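PDB 4QAS: CT263 from Chlamydia trachomatis, which probably hydrolyses the N-glycosidic bond of a futalosine-pathway nucleoside on the route to menaquinone, as a nucleosidase of the MTAN type. Local coordinates for residues L88-I93 with I161-N166; P118-T123 with L137-M142; P16-R21 with A75-A80. The protein carries 1 engineered substitution. All coordinates share one frame; numbering follows the deposited sequence. Where two conformers were deposited one is given.

Interaction 1 (L88-I93 with I161-N166). Engineered in segment 161-166: N166 (natural residue Asp).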
loop_
_atom_site.group_PDB
_atom_site.type_symbol
_atom_site.label_atom_id
_atom_site.label_comp_id
_atom_site.label_asym_id
_atom_site.label_seq_id
_atom_site.Cartn_x
_atom_site.Cartn_y
_atom_site.Cartn_z
ATOM N N LEU A 88 -17.687 -4.755 0.755
ATOM C CA LEU A 88 -16.281 -4.543 1.123
ATOM C C LEU A 88 -15.387 -5.658 0.612
ATOM O O LEU A 88 -14.334 -5.939 1.195
ATOM C CB LEU A 88 -16.088 -4.323 2.624
ATOM C CG LEU A 88 -16.563 -2.941 3.045
ATOM C CD1 LEU A 88 -16.784 -2.898 4.540
ATOM C CD2 LEU A 88 -15.550 -1.892 2.645
ATOM N N LYS A 89 -15.775 -6.299 -0.480
ATOM C CA LYS A 89 -15.005 -7.378 -1.085
ATOM C C LYS A 89 -14.494 -6.930 -2.450
ATOM O O LYS A 89 -15.240 -6.355 -3.247
ATOM C CB LYS A 89 -15.850 -8.634 -1.237
ATOM C CG LYS A 89 -15.101 -9.822 -1.779
ATOM C CD LYS A 89 -15.855 -11.107 -1.606
ATOM C CE LYS A 89 -15.138 -12.241 -2.270
ATOM N NZ LYS A 89 -13.855 -12.562 -1.604
ATOM N N THR A 90 -13.232 -7.206 -2.727
ATOM C CA THR A 90 -12.577 -6.783 -3.947
ATOM C C THR A 90 -12.616 -7.911 -4.963
ATOM O O THR A 90 -12.243 -9.042 -4.648
ATOM C CB THR A 90 -11.139 -6.412 -3.617
ATOM O OG1 THR A 90 -11.152 -5.528 -2.487
ATOM C CG2 THR A 90 -10.478 -5.785 -4.820
ATOM N N TYR A 91 -13.064 -7.600 -6.169
ATOM C CA TYR A 91 -13.136 -8.540 -7.270
ATOM C C TYR A 91 -12.327 -8.008 -8.436
ATOM O O TYR A 91 -12.105 -6.805 -8.567
ATOM C CB TYR A 91 -14.580 -8.694 -7.745
ATOM C CG TYR A 91 -15.490 -9.330 -6.753
ATOM C CD1 TYR A 91 -16.176 -8.586 -5.808
ATOM C CD2 TYR A 91 -15.713 -10.706 -6.779
ATOM C CE1 TYR A 91 -17.039 -9.178 -4.922
ATOM C CE2 TYR A 91 -16.588 -11.310 -5.896
ATOM C CZ TYR A 91 -17.248 -10.542 -4.954
ATOM O OH TYR A 91 -18.136 -11.090 -4.041
ATOM N N THR A 92 -11.918 -8.942 -9.283
ATOM C CA THR A 92 -11.465 -8.611 -10.622
ATOM C C THR A 92 -12.542 -8.990 -11.621
ATOM O O THR A 92 -13.297 -9.930 -11.404
ATOM C CB THR A 92 -10.112 -9.267 -10.946
ATOM O OG1 THR A 92 -9.630 -8.709 -12.185
ATOM C CG2 THR A 92 -10.178 -10.768 -11.003
ATOM N N ILE A 93 -12.633 -8.239 -12.694
ATOM C CA ILE A 93 -13.728 -8.372 -13.664
ATOM C C ILE A 93 -13.305 -9.212 -14.860
ATOM O O ILE A 93 -12.203 -9.045 -15.413
ATOM C CB ILE A 93 -14.194 -6.976 -14.087
ATOM C CG1 ILE A 93 -14.577 -6.155 -12.860
ATOM C CG2 ILE A 93 -15.303 -7.066 -15.109
ATOM C CD1 ILE A 93 -15.633 -6.815 -11.947
ATOM N N ILE A 161 -10.476 -3.668 -11.120
ATOM C CA ILE A 161 -10.654 -4.022 -9.714
ATOM C C ILE A 161 -11.901 -3.280 -9.263
ATOM O O ILE A 161 -11.975 -2.056 -9.388
ATOM C CB ILE A 161 -9.471 -3.553 -8.860
ATOM C CG1 ILE A 161 -8.173 -4.196 -9.332
ATOM C CG2 ILE A 161 -9.715 -3.888 -7.401
ATOM C CD1 ILE A 161 -6.905 -3.555 -8.758
ATOM N N LYS A 162 -12.879 -4.013 -8.745
ATOM C CA LYS A 162 -14.097 -3.400 -8.244
ATOM C C LYS A 162 -14.358 -3.921 -6.842
ATOM O O LYS A 162 -14.371 -5.125 -6.622
ATOM C CB LYS A 162 -15.288 -3.678 -9.157
ATOM C CG LYS A 162 -15.101 -3.099 -10.561
ATOM C CD LYS A 162 -15.327 -1.592 -10.645
ATOM C CE LYS A 162 -14.661 -0.980 -11.892
ATOM N NZ LYS A 162 -15.112 0.391 -12.178
ATOM N N VAL A 163 -14.589 -2.992 -5.917
ATOM C CA VAL A 163 -14.931 -3.339 -4.537
ATOM C C VAL A 163 -16.421 -3.101 -4.343
ATOM O O VAL A 163 -16.941 -2.062 -4.732
ATOM C CB VAL A 163 -14.082 -2.565 -3.515
ATOM C CG1 VAL A 163 -14.286 -1.095 -3.598
ATOM C CG2 VAL A 163 -14.368 -3.066 -2.102
ATOM N N SER A 164 -17.106 -4.096 -3.788
ATOM C CA SER A 164 -18.548 -3.985 -3.550
ATOM C C SER A 164 -18.828 -2.932 -2.484
ATOM O O SER A 164 -18.369 -3.039 -1.334
ATOM C CB SER A 164 -19.101 -5.341 -3.162
ATOM O OG SER A 164 -18.314 -5.910 -2.157
ATOM N N SER A 165 -19.545 -1.880 -2.879
ATOM C CA SER A 165 -19.664 -0.681 -2.080
ATOM C C SER A 165 -21.002 -0.506 -1.393
ATOM O O SER A 165 -21.089 0.302 -0.471
ATOM C CB SER A 165 -19.372 0.545 -2.944
ATOM O OG SER A 165 -20.230 0.634 -4.058
ATOM N N ASN A 166 -22.032 -1.219 -1.834
ATOM C CA ASN A 166 -23.394 -1.033 -1.356
ATOM C C ASN A 166 -24.274 -1.988 -2.126
ATOM O O ASN A 166 -23.908 -2.444 -3.218
ATOM C CB ASN A 166 -23.881 0.385 -1.606
ATOM C CG ASN A 166 -23.948 0.743 -3.089
ATOM O OD1 ASN A 166 -22.925 1.061 -3.707
ATOM N ND2 ASN A 166 -25.141 0.718 -3.669
#
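S164 holds OG in the crowded position between its backbone N and carbonyl carbon (chi1 49°), which turns the hydroxyl toward the other segment. There it accepts the K89 amide, N to OG 3.1 Å, and it also bonds P86 O. K162 starts with CG anti to its carbonyl carbon and then folds at chi2 (-77°), so the chain leaves the strand pair and its ammonium meets D141 in a salt bridge, with N74 OD1 as a second partner. K162 CG lies 3.9 Å from I93 CG1, the two side chains crossing obliquely. T90 and I161 both set CG2 anti to the backbone N and run side by side, and in the T90 conformer given these methyls are only 3.3 Å apart, a tight fit.

The backbones pair antiparallel. Y91 and K162 are the hydrogen-bonded pair, Y91 N to K162 O 2.8 Å and K162 N to Y91 O 2.9 Å, the second donor lying in the carbonyl plane. S164 N reaches K89 O at 3.0 Å, nearly straight at 164°, while L88 N closes the end on S164 O at 2.8 Å. The Y91 ring keeps K162 O at its edge. On the face away from Y91 and K162, T90 and I161 pack on K186 and I194 of helix 180-197; V163 shares that face. Beyond the pairing, S165 OG bonds OD1 of N166, an engineered residue. Strand 158-167, with 90-99 on one flank and 71-80 on the other, is an inner strand of the central mixed sheet, consistent with the alpha/beta fold of the nucleoside phosphorylase/nucleosidase family.

Interaction 2 (P118-T123 with L137-M142)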
loop_
_atom_site.group_PDB
_atom_site.type_symbol
_atom_site.label_atom_id
_atom_site.label_comp_id
_atom_site.label_asym_id
_atom_site.label_seq_id
_atom_site.Cartn_x
_atom_site.Cartn_y
_atom_site.Cartn_z
ATOM N N PRO A 118 -10.855 -12.751 -6.783
ATOM C CA PRO A 118 -12.017 -13.513 -7.232
ATOM C C PRO A 118 -12.703 -12.838 -8.398
ATOM O O PRO A 118 -12.691 -11.617 -8.541
ATOM C CB PRO A 118 -12.921 -13.545 -6.001
ATOM C CG PRO A 118 -12.543 -12.324 -5.242
ATOM C CD PRO A 118 -11.098 -12.082 -5.491
ATOM N N LEU A 119 -13.321 -13.667 -9.235
ATOM C CA LEU A 119 -13.875 -13.212 -10.501
ATOM C C LEU A 119 -15.306 -12.721 -10.336
ATOM O O LEU A 119 -16.106 -13.312 -9.593
ATOM C CB LEU A 119 -13.834 -14.362 -11.506
ATOM C CG LEU A 119 -12.486 -15.057 -11.704
ATOM C CD1 LEU A 119 -12.606 -16.198 -12.701
ATOM C CD2 LEU A 119 -11.453 -14.060 -12.155
ATOM N N ALA A 120 -15.662 -11.698 -11.107
ATOM C CA ALA A 120 -17.038 -11.214 -11.161
ATOM C C ALA A 120 -17.305 -10.579 -12.516
ATOM O O ALA A 120 -16.381 -10.154 -13.224
ATOM C CB ALA A 120 -17.339 -10.183 -10.072
ATOM N N GLN A 121 -18.584 -10.476 -12.849
ATOM C CA GLN A 121 -19.050 -9.753 -14.028
ATOM C C GLN A 121 -19.568 -8.391 -13.617
ATOM O O GLN A 121 -20.075 -8.210 -12.502
ATOM C CB GLN A 121 -20.176 -10.509 -14.718
ATOM C CG GLN A 121 -19.690 -11.787 -15.409
ATOM C CD GLN A 121 -20.803 -12.555 -16.107
ATOM O OE1 GLN A 121 -21.935 -12.605 -15.624
ATOM N NE2 GLN A 121 -20.482 -13.160 -17.249
ATOM N N LEU A 122 -19.374 -7.414 -14.499
ATOM C CA LEU A 122 -19.681 -6.013 -14.230
ATOM C C LEU A 122 -20.648 -5.523 -15.295
ATOM O O LEU A 122 -20.500 -5.846 -16.472
ATOM C CB LEU A 122 -18.419 -5.191 -14.310
ATOM C CG LEU A 122 -18.556 -3.701 -14.016
ATOM C CD1 LEU A 122 -19.052 -3.443 -12.579
ATOM C CD2 LEU A 122 -17.249 -3.039 -14.264
ATOM N N THR A 123 -21.656 -4.764 -14.879
ATOM C CA THR A 123 -22.514 -4.020 -15.782
ATOM C C THR A 123 -22.352 -2.551 -15.469
ATOM O O THR A 123 -22.371 -2.169 -14.300
ATOM C CB THR A 123 -23.962 -4.414 -15.598
ATOM O OG1 THR A 123 -24.106 -5.784 -15.948
ATOM C CG2 THR A 123 -24.877 -3.613 -16.500
ATOM N N LEU A 137 -27.641 -9.715 -12.702
ATOM C CA LEU A 137 -26.578 -8.746 -12.488
ATOM C C LEU A 137 -25.747 -9.156 -11.281
ATOM O O LEU A 137 -26.237 -9.811 -10.352
ATOM C CB LEU A 137 -27.136 -7.335 -12.266
ATOM C CG LEU A 137 -27.999 -6.749 -13.390
ATOM C CD1 LEU A 137 -28.406 -5.314 -13.054
ATOM C CD2 LEU A 137 -27.281 -6.796 -14.736
ATOM N N GLN A 138 -24.469 -8.784 -11.326
ATOM C CA GLN A 138 -23.571 -9.017 -10.213
ATOM C C GLN A 138 -23.152 -7.650 -9.690
ATOM O O GLN A 138 -23.832 -7.061 -8.844
ATOM C CB GLN A 138 -22.383 -9.914 -10.620
ATOM C CG GLN A 138 -22.803 -11.372 -10.857
ATOM C CD GLN A 138 -21.689 -12.310 -11.332
ATOM O OE1 GLN A 138 -20.502 -12.001 -11.273
ATOM N NE2 GLN A 138 -22.091 -13.484 -11.797
ATOM N N LEU A 139 -22.020 -7.136 -10.142
ATOM C CA LEU A 139 -21.567 -5.807 -9.789
ATOM C C LEU A 139 -22.021 -4.784 -10.827
ATOM O O LEU A 139 -22.114 -5.089 -12.019
ATOM C CB LEU A 139 -20.039 -5.791 -9.680
ATOM C CG LEU A 139 -19.469 -6.711 -8.604
ATOM C CD1 LEU A 139 -17.942 -6.688 -8.690
ATOM C CD2 LEU A 139 -19.935 -6.217 -7.230
ATOM N N VAL A 140 -22.284 -3.570 -10.368
ATOM C CA VAL A 140 -22.820 -2.517 -11.218
ATOM C C VAL A 140 -22.065 -1.232 -10.931
ATOM O O VAL A 140 -21.980 -0.803 -9.777
ATOM C CB VAL A 140 -24.320 -2.290 -10.979
ATOM C CG1 VAL A 140 -24.822 -1.190 -11.920
ATOM C CG2 VAL A 140 -25.088 -3.578 -11.166
ATOM N N ASP A 141 -21.531 -0.595 -11.964
ATOM C CA ASP A 141 -20.815 0.662 -11.803
ATOM C C ASP A 141 -21.333 1.614 -12.876
ATOM O O ASP A 141 -22.356 1.385 -13.526
ATOM C CB ASP A 141 -19.290 0.492 -11.857
ATOM C CG ASP A 141 -18.763 0.273 -13.277
ATOM O OD1 ASP A 141 -19.551 -0.076 -14.190
ATOM O OD2 ASP A 141 -17.524 0.454 -13.494
ATOM N N MET A 142 -20.586 2.686 -13.119
ATOM C CA MET A 142 -20.903 3.620 -14.188
ATOM C C MET A 142 -19.876 3.646 -15.314
ATOM O O MET A 142 -20.264 3.719 -16.479
ATOM C CB MET A 142 -21.052 5.033 -13.610
ATOM C CG MET A 142 -22.221 5.157 -12.629
ATOM S SD MET A 142 -22.367 6.765 -11.821
ATOM C CE MET A 142 -22.273 7.859 -13.244
#
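Backbone hydrogen bonds set the parallel pairing of L122 with L139 and T123 with V140. They alternate in the usual parallel fashion: L139 N to Q121 O is the longest at 3.2 Å and runs nearly along the C=O axis, T123 N to L139 O is 2.9 Å, and D141 N to T123 O is also 2.9 Å. CA-H...O contacts fill in between, the shorter being V140 CA to T123 O at 3.1 Å.

A side-chain amide carries the pattern past the start of strand 139-141. Q138 reaches out as an extended chain, and its OE1 accepts the N-H of Q121, N to OE1 2.9 Å, along an almost straight line (171°), although the donor stands 42° above the amide carbonyl plane. The Q138 carbonyl thus serves where a strand carbonyl would.

The apolar pairs are A120 CB with L139 CD1, at 3.8 Å, and L122 CD1 with L139 CB. Methyls also pack on oxygens. L122, with CG anti to its backbone N (chi1 -178°), lays CD2 3.6 Å from D141 OD2, crossing the carboxylate at about a right angle. From the other face, L137 CD2 comes to T123 OG1 at 3.5 Å.

Charge enters through D141: OD1 bonds S124 OG, and OD2, already salt-bridged to K162, also weakly caps G144 N at the turn into helix 144-153. In the sheet, strand 119-124 has 90-99 along its other edge, while short strand 139-141 is flanked by 119-124 and, antiparallel, by 71-80; L122 and L139 both pack against K162 of strand 158-167.

Interaction 3 (P16-R21 with A75-A80)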
loop_
_atom_site.group_PDB
_atom_site.type_symbol
_atom_site.label_atom_id
_atom_site.label_comp_id
_atom_site.label_asym_id
_atom_site.label_seq_id
_atom_site.Cartn_x
_atom_site.Cartn_y
_atom_site.Cartn_z
ATOM N N PRO A 16 -12.663 11.248 -7.067
ATOM C CA PRO A 16 -11.581 11.384 -6.076
ATOM C C PRO A 16 -11.694 10.454 -4.887
ATOM O O PRO A 16 -10.659 10.027 -4.353
ATOM C CB PRO A 16 -11.723 12.834 -5.616
ATOM C CG PRO A 16 -12.300 13.543 -6.787
ATOM C CD PRO A 16 -13.274 12.555 -7.371
ATOM N N ALA A 17 -12.913 10.134 -4.444
ATOM C CA ALA A 17 -13.066 9.237 -3.305
ATOM C C ALA A 17 -12.492 7.877 -3.621
ATOM O O ALA A 17 -11.839 7.253 -2.775
ATOM C CB ALA A 17 -14.537 9.119 -2.910
ATOM N N GLU A 18 -12.716 7.382 -4.828
ATOM C CA GLU A 18 -12.158 6.086 -5.170
ATOM C C GLU A 18 -10.639 6.130 -5.126
ATOM O O GLU A 18 -10.010 5.168 -4.698
ATOM C CB GLU A 18 -12.613 5.641 -6.560
ATOM C CG GLU A 18 -14.100 5.241 -6.692
ATOM C CD GLU A 18 -14.486 4.782 -8.091
ATOM O OE1 GLU A 18 -13.727 5.032 -9.061
ATOM O OE2 GLU A 18 -15.573 4.195 -8.267
ATOM N N ALA A 19 -10.052 7.201 -5.658
ATOM C CA ALA A 19 -8.611 7.318 -5.834
ATOM C C ALA A 19 -7.859 7.582 -4.544
ATOM O O ALA A 19 -6.643 7.337 -4.509
ATOM C CB ALA A 19 -8.330 8.432 -6.826
ATOM N N ALA A 20 -8.527 8.094 -3.511
ATOM C CA ALA A 20 -7.815 8.765 -2.421
ATOM C C ALA A 20 -6.740 7.883 -1.782
ATOM O O ALA A 20 -5.601 8.326 -1.582
ATOM C CB ALA A 20 -8.823 9.245 -1.382
ATOM N N ARG A 21 -7.083 6.651 -1.406
ATOM C CA ARG A 21 -6.104 5.864 -0.651
ATOM C C ARG A 21 -4.975 5.365 -1.540
ATOM O O ARG A 21 -3.836 5.266 -1.083
ATOM C CB ARG A 21 -6.777 4.734 0.125
ATOM C CG ARG A 21 -7.798 5.211 1.171
ATOM C CD ARG A 21 -7.236 6.165 2.218
ATOM N NE ARG A 21 -5.975 5.710 2.745
ATOM C CZ ARG A 21 -5.103 6.478 3.363
ATOM N NH1 ARG A 21 -5.446 7.701 3.715
ATOM N NH2 ARG A 21 -3.924 6.007 3.741
ATOM N N ALA A 75 -9.815 0.956 -11.281
ATOM C CA ALA A 75 -10.187 0.531 -9.947
ATOM C C ALA A 75 -11.330 1.406 -9.477
ATOM O O ALA A 75 -11.311 2.620 -9.670
ATOM C CB ALA A 75 -9.008 0.671 -9.003
ATOM N N GLY A 76 -12.359 0.795 -8.877
ATOM C CA GLY A 76 -13.463 1.620 -8.423
ATOM C C GLY A 76 -14.449 0.863 -7.557
ATOM O O GLY A 76 -14.282 -0.319 -7.258
ATOM N N PHE A 77 -15.438 1.616 -7.107
ATOM C CA PHE A 77 -16.560 1.086 -6.342
ATOM C C PHE A 77 -17.602 0.502 -7.291
ATOM O O PHE A 77 -17.805 0.987 -8.395
ATOM C CB PHE A 77 -17.246 2.204 -5.547
ATOM C CG PHE A 77 -16.333 3.023 -4.647
ATOM C CD1 PHE A 77 -15.109 2.551 -4.204
ATOM C CD2 PHE A 77 -16.747 4.265 -4.221
ATOM C CE1 PHE A 77 -14.301 3.333 -3.375
ATOM C CE2 PHE A 77 -15.936 5.037 -3.381
ATOM C CZ PHE A 77 -14.742 4.573 -2.966
ATOM N N ALA A 78 -18.304 -0.533 -6.835
ATOM C CA ALA A 78 -19.417 -1.066 -7.598
ATOM C C ALA A 78 -20.519 -1.514 -6.653
ATOM O O ALA A 78 -20.252 -2.179 -5.654
ATOM C CB ALA A 78 -18.999 -2.239 -8.504
ATOM N N GLY A 79 -21.746 -1.189 -7.027
ATOM C CA GLY A 79 -22.895 -1.720 -6.317
ATOM C C GLY A 79 -23.034 -3.215 -6.524
ATOM O O GLY A 79 -22.681 -3.755 -7.566
ATOM N N ALA A 80 -23.590 -3.901 -5.525
ATOM C CA ALA A 80 -23.905 -5.321 -5.618
ATOM C C ALA A 80 -25.401 -5.482 -5.822
ATOM O O ALA A 80 -26.203 -5.070 -4.966
ATOM C CB ALA A 80 -23.474 -6.029 -4.345
HETATM O O HOH W 1 -16.390 2.312 -10.226
#
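E18 and F77 carry most of the contact. E18 OE2 accepts the amide of F77, N to OE2 2.8 Å, from well above the carboxylate plane (61° out of it). CG meanwhile sits squarely over the F77 ring, 3.5 Å from its centroid and 2° off the normal, a CH-pi contact in which all six ring carbons are about equally far from that methylene. The two side chains slide past each other in opposite directions, with carboxylate and ring planes steeply inclined. Because G76 has no side chain, E18 OE2 can lie 3.3 Å from G76 CA. A17 CB adds a loose touch on F77 CE2 at 4.3 Å.

A water lies within bonding distance of both E18 OE2 (2.8 Å) and F77 O (2.7 Å) and can link them.

Further out, E18 stands in the first turn of helix 16-25, where D15 OD1 takes its amide. With the chain extended beyond CG, OE1 also reaches A14 N, just ahead of the helix. F13 packs on E18, and L183 of helix 180-197, V163 and S165 lie against F77.

With F77 N and A14 N bonded to it, the water in reach and the amino-terminal end of a helix behind it, this buried carboxylate is probably stabilised as the anion. A75 O, an acceptor 3.5 Å from OE1, would oppose that somewhat. The result is an acid, probably charged, held in a fixed orientation between the helix start and strand 71-80, consistent with the place of the general-base glutamate in MTAN-type nucleosidases.

All three contacts reach one mixed sheet. Along the chain, interaction 3 closes first; interaction 1 then opens at 88-93, and both segments of interaction 2 come before it returns at 161-166. Strands run 119-124, 90-99, 158-167, 71-80, and 139-141 pairs with both 71-80 and 119-124, so the neighbours curl back into a closed circuit. Centres lie about 8 Å apart for interactions 1 and 2, about 9 Å for 1 and 3, and about 14 Å for 2 and 3. Probable hydrogen bonds join 2 to 3 (V140 O to G79 N) and 1 to 3 (N166 O to A80 N). Interaction 3 packs the first helix on strand 71-80 in this probable nucleosidase.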